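Local atomic coordinates of 5-Carboxyvanillate Decarboxylase (Novosphingobium aromaticivorans, PDB entry 4QRN), a protein that probably removes a carboxyl group from 5-carboxyvanillate, as a manganese-binding decarboxylase of the amidohydrolase superfamily. Residues I38-A43 and K106-L111; R94-M99 and P144-G149; A212-S217 and G235-M240. One frame throughout, in Å; residues are numbered along the deposited sequence.

Contact 1 (I38-A43 and K106-L111); sequences IATEEA and KAILAL. With MN (manganese (II) ion), chain E.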
loop_
_atom_site.group_PDB
_atom_site.type_symbol
_atom_site.label_atom_id
_atom_site.label_comp_id
_atom_site.label_asym_id
_atom_site.label_seq_id
_atom_site.Cartn_x
_atom_site.Cartn_y
_atom_site.Cartn_z
ATOM N N ILE A 38 -26.620 4.525 3.130
ATOM C CA ILE A 38 -25.961 5.509 3.985
ATOM C C ILE A 38 -24.506 5.612 3.530
ATOM O O ILE A 38 -23.746 4.637 3.645
ATOM C CB ILE A 38 -26.059 5.125 5.471
ATOM C CG1 ILE A 38 -27.551 4.985 5.872
ATOM C CG2 ILE A 38 -25.313 6.154 6.318
ATOM C CD1 ILE A 38 -27.790 4.612 7.328
ATOM N N ALA A 39 -24.133 6.764 2.977
ATOM C CA ALA A 39 -22.795 6.974 2.449
ATOM C C ALA A 39 -21.926 7.592 3.547
ATOM O O ALA A 39 -22.235 8.665 4.043
ATOM C CB ALA A 39 -22.872 7.882 1.238
ATOM N N THR A 40 -20.845 6.901 3.918
ATOM C CA THR A 40 -20.113 7.240 5.131
ATOM C C THR A 40 -18.781 7.988 4.957
ATOM O O THR A 40 -18.072 8.141 5.955
ATOM C CB THR A 40 -19.861 5.982 5.963
ATOM O OG1 THR A 40 -19.084 5.045 5.203
ATOM C CG2 THR A 40 -21.167 5.332 6.413
ATOM N N GLU A 41 -18.460 8.506 3.760
ATOM C CA GLU A 41 -17.233 9.288 3.605
ATOM C C GLU A 41 -17.430 10.403 2.571
ATOM O O GLU A 41 -16.839 10.393 1.497
ATOM C CB GLU A 41 -16.025 8.434 3.228
ATOM C CG GLU A 41 -14.692 9.204 3.433
ATOM C CD GLU A 41 -13.525 8.583 2.694
ATOM O OE1 GLU A 41 -13.161 7.446 3.027
ATOM O OE2 GLU A 41 -12.946 9.218 1.770
ATOM N N GLU A 42 -18.247 11.387 2.915
ATOM C CA GLU A 42 -18.744 12.375 1.948
ATOM C C GLU A 42 -18.191 13.741 2.327
ATOM O O GLU A 42 -18.133 14.092 3.497
ATOM C CB GLU A 42 -20.275 12.326 1.939
ATOM C CG GLU A 42 -20.812 10.877 1.951
ATOM C CD GLU A 42 -20.229 10.012 0.836
ATOM O OE1 GLU A 42 -20.296 10.448 -0.332
ATOM O OE2 GLU A 42 -19.677 8.897 1.131
ATOM N N ALA A 43 -17.737 14.495 1.329
ATOM C CA ALA A 43 -16.922 15.675 1.582
ATOM C C ALA A 43 -17.642 16.987 1.255
ATOM O O ALA A 43 -18.457 17.056 0.312
ATOM C CB ALA A 43 -15.658 15.599 0.746
ATOM N N LYS A 106 -28.715 8.957 3.209
ATOM C CA LYS A 106 -28.020 9.784 4.185
ATOM C C LYS A 106 -26.564 9.850 3.814
ATOM O O LYS A 106 -26.008 8.884 3.267
ATOM C CB LYS A 106 -28.154 9.206 5.595
ATOM C CG LYS A 106 -29.602 9.043 6.054
ATOM C CD LYS A 106 -29.689 8.676 7.524
ATOM C CE LYS A 106 -31.147 8.509 7.948
ATOM N NZ LYS A 106 -31.281 8.289 9.409
ATOM N N ALA A 107 -25.954 10.991 4.130
ATOM C CA ALA A 107 -24.535 11.224 3.904
ATOM C C ALA A 107 -23.899 11.660 5.212
ATOM O O ALA A 107 -24.422 12.563 5.884
ATOM C CB ALA A 107 -24.351 12.291 2.845
ATOM N N ILE A 108 -22.765 11.058 5.540
ATOM C CA ILE A 108 -21.954 11.470 6.676
ATOM C C ILE A 108 -20.864 12.373 6.138
ATOM O O ILE A 108 -20.025 11.953 5.338
ATOM C CB ILE A 108 -21.399 10.264 7.432
ATOM C CG1 ILE A 108 -22.582 9.314 7.762
ATOM C CG2 ILE A 108 -20.616 10.735 8.650
ATOM C CD1 ILE A 108 -22.281 8.197 8.725
ATOM N N LEU A 109 -20.941 13.640 6.547
ATOM C CA LEU A 109 -20.204 14.737 5.928
ATOM C C LEU A 109 -19.033 15.181 6.781
ATOM O O LEU A 109 -19.145 15.304 8.009
ATOM C CB LEU A 109 -21.121 15.947 5.787
ATOM C CG LEU A 109 -22.324 15.725 4.893
ATOM C CD1 LEU A 109 -23.362 16.829 5.119
ATOM C CD2 LEU A 109 -21.930 15.697 3.445
ATOM N N ALA A 110 -17.928 15.479 6.111
ATOM C CA ALA A 110 -16.739 16.024 6.787
ATOM C C ALA A 110 -16.017 17.010 5.888
ATOM O O ALA A 110 -15.939 16.848 4.665
ATOM C CB ALA A 110 -15.792 14.892 7.189
ATOM N N LEU A 111 -15.416 18.000 6.516
ATOM C CA LEU A 111 -14.634 19.006 5.815
ATOM C C LEU A 111 -13.499 18.324 5.058
ATOM O O LEU A 111 -12.754 17.511 5.607
ATOM C CB LEU A 111 -14.077 20.020 6.802
ATOM C CG LEU A 111 -13.262 21.150 6.171
ATOM C CD1 LEU A 111 -14.146 22.072 5.361
ATOM C CD2 LEU A 111 -12.488 21.919 7.236
HETATM MN MN MN E . -12.602 11.078 0.737
HETATM O O HOH W 1 -14.340 12.150 1.528
#
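A39 and E42 of strand 38-43 grip I108 of strand 106-111 from two levels: I108 N gives its hydrogen to A39 O at 2.9 Å, and I108 O accepts from E42 N at 3.1 Å. T40 and E41 both fall opposite this single residue, a beta bulge that shifts the register by one. On either side of it the parallel pairing is regular, with A39 N bonded to K106 O and A110 N to E42 O. T40 CG2 lies alongside I108 CD1 at 3.8 Å, the two side chains pointing the same way, and I38 CG2 comes to the same I108 CD1 at 4.4 Å; T40 OG1 bonds to Y333 O. On the face of E42, its CG packs on A107 CB at 3.9 Å and its CB on L109 CD2 at 4.0 Å. These are the first two strands of the amidohydrolase (beta/alpha)8 barrel, and the bulge interrupts the middle of the first, at the residue that binds the metal. E41 OE2 binds the manganese together with H210 and D336, and E41 O accepts a hydrogen bond from a water on the same ion; E41 OE1 is held by Y208 and S311. A second shell, the buried carboxylate of E42, ties together the backbones of the metal ligands E41 and D336. The E42 chain bends at CB-CG (chi2 -53°), and its OE2 takes E41 N at 2.9 Å on the anti side, 24° out of the carboxylate plane. The same OE2 accepts from the backbone N of M335 and D336, and E42 OE1 from that of Y337.

Contact 2 (R94-M99 and P144-G149); sequences RRIADM and PDRFIG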
loop_
_atom_site.group_PDB
_atom_site.type_symbol
_atom_site.label_atom_id
_atom_site.label_comp_id
_atom_site.label_asym_id
_atom_site.label_seq_id
_atom_site.Cartn_x
_atom_site.Cartn_y
_atom_site.Cartn_z
ATOM N N ARG A 94 -28.621 21.476 -4.100
ATOM C CA ARG A 94 -27.893 20.778 -5.171
ATOM C C ARG A 94 -27.329 19.466 -4.651
ATOM O O ARG A 94 -27.448 18.436 -5.322
ATOM C CB ARG A 94 -26.760 21.617 -5.821
ATOM C CG ARG A 94 -25.913 20.765 -6.881
ATOM C CD ARG A 94 -24.692 21.462 -7.535
ATOM N NE ARG A 94 -24.092 20.637 -8.608
ATOM C CZ ARG A 94 -23.130 21.044 -9.431
ATOM N NH1 ARG A 94 -22.668 20.223 -10.363
ATOM N NH2 ARG A 94 -22.625 22.269 -9.326
ATOM N N ARG A 95 -26.718 19.488 -3.464
ATOM C CA ARG A 95 -26.193 18.256 -2.888
ATOM C C ARG A 95 -27.333 17.255 -2.671
ATOM O O ARG A 95 -27.193 16.072 -2.971
ATOM C CB ARG A 95 -25.478 18.565 -1.575
ATOM C CG ARG A 95 -24.955 17.322 -0.861
ATOM C CD ARG A 95 -24.118 17.666 0.345
ATOM N NE ARG A 95 -22.916 18.415 0.022
ATOM C CZ ARG A 95 -21.682 17.921 -0.023
ATOM N NH1 ARG A 95 -21.417 16.637 0.266
ATOM N NH2 ARG A 95 -20.676 18.729 -0.313
ATOM N N ILE A 96 -28.451 17.722 -2.134
ATOM C CA ILE A 96 -29.593 16.844 -1.910
ATOM C C ILE A 96 -30.074 16.238 -3.228
ATOM O O ILE A 96 -30.375 15.053 -3.280
ATOM C CB ILE A 96 -30.731 17.614 -1.226
ATOM C CG1 ILE A 96 -30.349 17.990 0.207
ATOM C CG2 ILE A 96 -32.058 16.830 -1.293
ATOM C CD1 ILE A 96 -30.357 16.873 1.174
ATOM N N ALA A 97 -30.167 17.048 -4.279
ATOM C CA ALA A 97 -30.589 16.526 -5.580
ATOM C C ALA A 97 -29.593 15.466 -6.088
ATOM O O ALA A 97 -30.006 14.466 -6.683
ATOM C CB ALA A 97 -30.741 17.662 -6.571
ATOM N N ASP A 98 -28.303 15.703 -5.882
ATOM C CA ASP A 98 -27.315 14.731 -6.318
ATOM C C ASP A 98 -27.465 13.412 -5.547
ATOM O O ASP A 98 -27.283 12.327 -6.118
ATOM C CB ASP A 98 -25.885 15.281 -6.142
ATOM C CG ASP A 98 -25.468 16.251 -7.256
ATOM O OD1 ASP A 98 -26.226 16.455 -8.231
ATOM O OD2 ASP A 98 -24.348 16.802 -7.157
ATOM N N MET A 99 -27.748 13.500 -4.255
ATOM C CA MET A 99 -28.026 12.313 -3.468
ATOM C C MET A 99 -29.290 11.623 -3.964
ATOM O O MET A 99 -29.313 10.399 -4.159
ATOM C CB MET A 99 -28.165 12.675 -1.996
ATOM C CG MET A 99 -26.830 13.091 -1.362
ATOM S SD MET A 99 -26.972 13.891 0.239
ATOM C CE MET A 99 -27.694 12.580 1.228
ATOM N N PRO A 144 -32.137 17.215 8.561
ATOM C CA PRO A 144 -31.734 16.271 9.607
ATOM C C PRO A 144 -31.887 14.794 9.227
ATOM O O PRO A 144 -31.256 13.941 9.846
ATOM C CB PRO A 144 -32.666 16.647 10.779
ATOM C CG PRO A 144 -33.860 17.251 10.107
ATOM C CD PRO A 144 -33.307 18.020 8.957
ATOM N N ASP A 145 -32.729 14.480 8.245
ATOM C CA ASP A 145 -32.868 13.090 7.810
ATOM C C ASP A 145 -31.916 12.724 6.682
ATOM O O ASP A 145 -31.901 11.563 6.265
ATOM C CB ASP A 145 -34.308 12.821 7.389
ATOM C CG ASP A 145 -35.277 12.899 8.558
ATOM O OD1 ASP A 145 -34.876 12.581 9.704
ATOM O OD2 ASP A 145 -36.444 13.286 8.335
ATOM N N ARG A 146 -31.132 13.699 6.205
ATOM C CA ARG A 146 -30.230 13.471 5.066
ATOM C C ARG A 146 -28.755 13.651 5.386
ATOM O O ARG A 146 -27.921 12.994 4.770
ATOM C CB ARG A 146 -30.564 14.421 3.904
ATOM C CG ARG A 146 -32.026 14.434 3.494
ATOM C CD ARG A 146 -32.572 13.095 3.118
ATOM N NE ARG A 146 -31.882 12.441 2.006
ATOM C CZ ARG A 146 -32.109 12.695 0.716
ATOM N NH1 ARG A 146 -32.955 13.638 0.335
ATOM N NH2 ARG A 146 -31.447 12.026 -0.204
ATOM N N PHE A 147 -28.423 14.593 6.280
ATOM C CA PHE A 147 -27.036 14.990 6.526
ATOM C C PHE A 147 -26.677 14.675 7.973
ATOM O O PHE A 147 -27.429 15.044 8.887
ATOM C CB PHE A 147 -26.850 16.497 6.353
ATOM C CG PHE A 147 -26.978 17.047 4.934
ATOM C CD1 PHE A 147 -26.971 16.251 3.790
ATOM C CD2 PHE A 147 -27.065 18.431 4.775
ATOM C CE1 PHE A 147 -27.061 16.839 2.525
ATOM C CE2 PHE A 147 -27.148 19.014 3.527
ATOM C CZ PHE A 147 -27.156 18.223 2.401
ATOM N N ILE A 148 -25.527 14.029 8.157
ATOM C CA ILE A 148 -24.983 13.695 9.460
ATOM C C ILE A 148 -23.577 14.260 9.493
ATOM O O ILE A 148 -22.860 14.153 8.499
ATOM C CB ILE A 148 -24.926 12.153 9.635
ATOM C CG1 ILE A 148 -26.331 11.556 9.507
ATOM C CG2 ILE A 148 -24.266 11.768 10.963
ATOM C CD1 ILE A 148 -26.332 10.097 9.060
ATOM N N GLY A 149 -23.162 14.851 10.605
ATOM C CA GLY A 149 -21.870 15.501 10.633
ATOM C C GLY A 149 -20.786 14.795 11.423
ATOM O O GLY A 149 -21.031 14.221 12.502
#
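I96, M99 and R95 of helix 93-101 close round the outer end of the F147 ring, and this is the tight, fully buried half of the contact. I96 CD1 touches F147 CE1 at 3.6 Å, and R95 CD comes to F147 CZ at 3.7 Å. M99 SD meets the same ring at its edge, in the ring plane, 3.7 Å from F147 CE1 and 5.1 Å from the centroid: a Met-aromatic contact. R95 reaches the ring with an extended chain and then turns at chi3 (-63°) toward D90 O and A43 O; its guanidinium plane stands 85° from the ring. F147 also packs on L109 of the neighbouring strand and on A139 and C140 of helix 122-142, so the ring fills the layer between the barrel sheet and its surrounding helices.

The side round R146 is more open to solvent, the arginine being partly exposed, yet it is still in close contact. Its chain curls at chi2 and chi3, folding the guanidinium back against I96 and M99. I96 CD1 lies over one face of that group and 3.7 Å from R146 CB, I96 CG2 is 3.7 Å from R146 NH1, and M99 CE rests on R146 O at 3.6 Å. R146 sends its N-H groups to I104, D105 and D100. No hydrogen bond joins the two segments, so they meet by apolar and Met-aromatic packing, while the salt bridge from R146 to D100 adds a charged tie to the same helix.

Contact 3 (A212-S217 and G235-M240); sequences ATSPDS and GVETGM
P215 and E237 bring a pyrrolidine ring and a carboxylate together at an oblique crossing, with P215 CD 3.5 Å from E237 OE1. S214 CA lies over one face of the carboxylate near that oxygen, 4.0 Å from E237 OE1; P215 CD comes in at a slant from the same side. The bonding at the oxygens comes from other partners. OE1 accepts a hydrogen from a water at 2.7 Å, which is also 2.7 Å from S214 OG and so bridges loop and helix. Y187 OH bonds to OE1 as well, while OE2 is held by S181 OG and by the backbone N of H182, whose side-chain NE2 bonds to T213 O, so H182 is bonded to both E237 and the loop. With four polar partners the buried carboxylate is probably ionised.

The loop 212-217 follows strand 207-209 of the barrel, just beyond the metal ligand H210, and helix 233-248 is packed against it. E237 spans the two: CG stands anti to the backbone N (chi1 164°) and the chain bends at chi2 (64°), which lays its stem on the loop backbone, E237 CG 3.4 Å and E237 CB 3.6 Å from A212 O. No direct hydrogen bond joins the segments. Elsewhere on the helix, V236 packs on V236 of the second subunit and M240 on F232 of that subunit.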
loop_
_atom_site.group_PDB
_atom_site.type_symbol
_atom_site.label_atom_id
_atom_site.label_comp_id
_atom_site.label_asym_id
_atom_site.label_seq_id
_atom_site.Cartn_x
_atom_site.Cartn_y
_atom_site.Cartn_z
ATOM N N ALA A 212 -4.658 12.304 3.424
ATOM C CA ALA A 212 -4.113 13.573 2.995
ATOM C C ALA A 212 -2.935 13.244 2.112
ATOM O O ALA A 212 -2.406 12.130 2.117
ATOM C CB ALA A 212 -3.672 14.428 4.191
ATOM N N THR A 213 -2.483 14.241 1.368
ATOM C CA THR A 213 -1.182 14.147 0.751
ATOM C C THR A 213 -0.102 13.912 1.815
ATOM O O THR A 213 -0.207 14.389 2.948
ATOM C CB THR A 213 -0.840 15.431 -0.032
ATOM O OG1 THR A 213 -1.085 16.597 0.773
ATOM C CG2 THR A 213 -1.669 15.525 -1.295
ATOM N N SER A 214 0.934 13.192 1.418
ATOM C CA SER A 214 2.063 12.949 2.288
ATOM C C SER A 214 2.748 14.262 2.646
ATOM O O SER A 214 2.705 15.225 1.874
ATOM C CB SER A 214 3.071 12.069 1.548
ATOM O OG SER A 214 2.547 10.786 1.238
ATOM N N PRO A 215 3.414 14.303 3.799
ATOM C CA PRO A 215 4.216 15.480 4.129
ATOM C C PRO A 215 5.446 15.607 3.233
ATOM O O PRO A 215 5.813 14.662 2.526
ATOM C CB PRO A 215 4.584 15.250 5.597
ATOM C CG PRO A 215 4.623 13.747 5.730
ATOM C CD PRO A 215 3.534 13.240 4.814
ATOM N N ASP A 216 6.076 16.772 3.269
ATOM C CA ASP A 216 7.237 17.026 2.442
ATOM C C ASP A 216 8.350 16.010 2.690
ATOM O O ASP A 216 9.164 15.762 1.795
ATOM C CB ASP A 216 7.754 18.449 2.683
ATOM C CG ASP A 216 6.959 19.509 1.943
ATOM O OD1 ASP A 216 6.015 19.191 1.203
ATOM O OD2 ASP A 216 7.292 20.703 2.106
ATOM N N SER A 217 8.406 15.425 3.884
ATOM C CA SER A 217 9.405 14.402 4.212
ATOM C C SER A 217 9.249 13.100 3.425
ATOM O O SER A 217 10.139 12.260 3.447
ATOM C CB SER A 217 9.309 14.058 5.705
ATOM O OG SER A 217 8.012 13.571 5.991
ATOM N N GLY A 235 -3.250 6.286 0.017
ATOM C CA GLY A 235 -3.269 4.999 0.690
ATOM C C GLY A 235 -2.002 4.734 1.478
ATOM O O GLY A 235 -2.048 4.109 2.533
ATOM N N VAL A 236 -0.865 5.174 0.954
ATOM C CA VAL A 236 0.401 5.037 1.668
ATOM C C VAL A 236 0.323 5.817 2.976
ATOM O O VAL A 236 0.620 5.296 4.059
ATOM C CB VAL A 236 1.557 5.543 0.794
ATOM C CG1 VAL A 236 2.847 5.688 1.629
ATOM C CG2 VAL A 236 1.779 4.619 -0.423
ATOM N N GLU A 237 -0.041 7.098 2.871
ATOM C CA GLU A 237 -0.077 7.988 4.022
ATOM C C GLU A 237 -1.015 7.450 5.106
ATOM O O GLU A 237 -0.690 7.401 6.286
ATOM C CB GLU A 237 -0.508 9.379 3.539
ATOM C CG GLU A 237 -0.962 10.329 4.626
ATOM C CD GLU A 237 0.071 10.745 5.666
ATOM O OE1 GLU A 237 1.288 10.621 5.432
ATOM O OE2 GLU A 237 -0.381 11.248 6.716
ATOM N N THR A 238 -2.215 7.058 4.688
ATOM C CA THR A 238 -3.259 6.729 5.654
ATOM C C THR A 238 -3.029 5.339 6.241
ATOM O O THR A 238 -3.206 5.129 7.440
ATOM C CB THR A 238 -4.636 6.818 4.987
ATOM O OG1 THR A 238 -4.733 8.048 4.276
ATOM C CG2 THR A 238 -5.737 6.777 6.034
ATOM N N GLY A 239 -2.643 4.379 5.407
ATOM C CA GLY A 239 -2.303 3.066 5.918
ATOM C C GLY A 239 -1.122 3.143 6.879
ATOM O O GLY A 239 -1.113 2.491 7.925
ATOM N N MET A 240 -0.114 3.929 6.538
ATOM C CA MET A 240 1.005 4.130 7.453
ATOM C C MET A 240 0.520 4.684 8.790
ATOM O O MET A 240 0.962 4.259 9.856
ATOM C CB MET A 240 2.038 5.090 6.853
ATOM C CG MET A 240 3.258 5.272 7.750
ATOM S SD MET A 240 4.421 6.493 7.112
ATOM C CE MET A 240 3.472 7.993 7.176
HETATM O O HOH W 2 2.874 9.535 3.577
#

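How the contacts relate
Contacts 1 and 2 adjoin, their centres 9 Å apart, because strands 106-111 and 147-149 are neighbours in one sheet: L109 N probably bonds to I148 O at 2.8 Å. The bond of R95 to A43 is a second tie between them, linking the outer helix to the strand that carries E41. R95 itself stays about 10 Å, side chain to ion, from the manganese. Contact 3 lies apart, its centre 22 Å from that of contact 1 and 30 Å from that of contact 2, with nearest atoms about 8 Å from contact 1. Yet it approaches the same site: the T238 side chain is about 6 Å from that of H210, and the T213 side chain about 8 Å from the bound nitrobenzoate inhibitor.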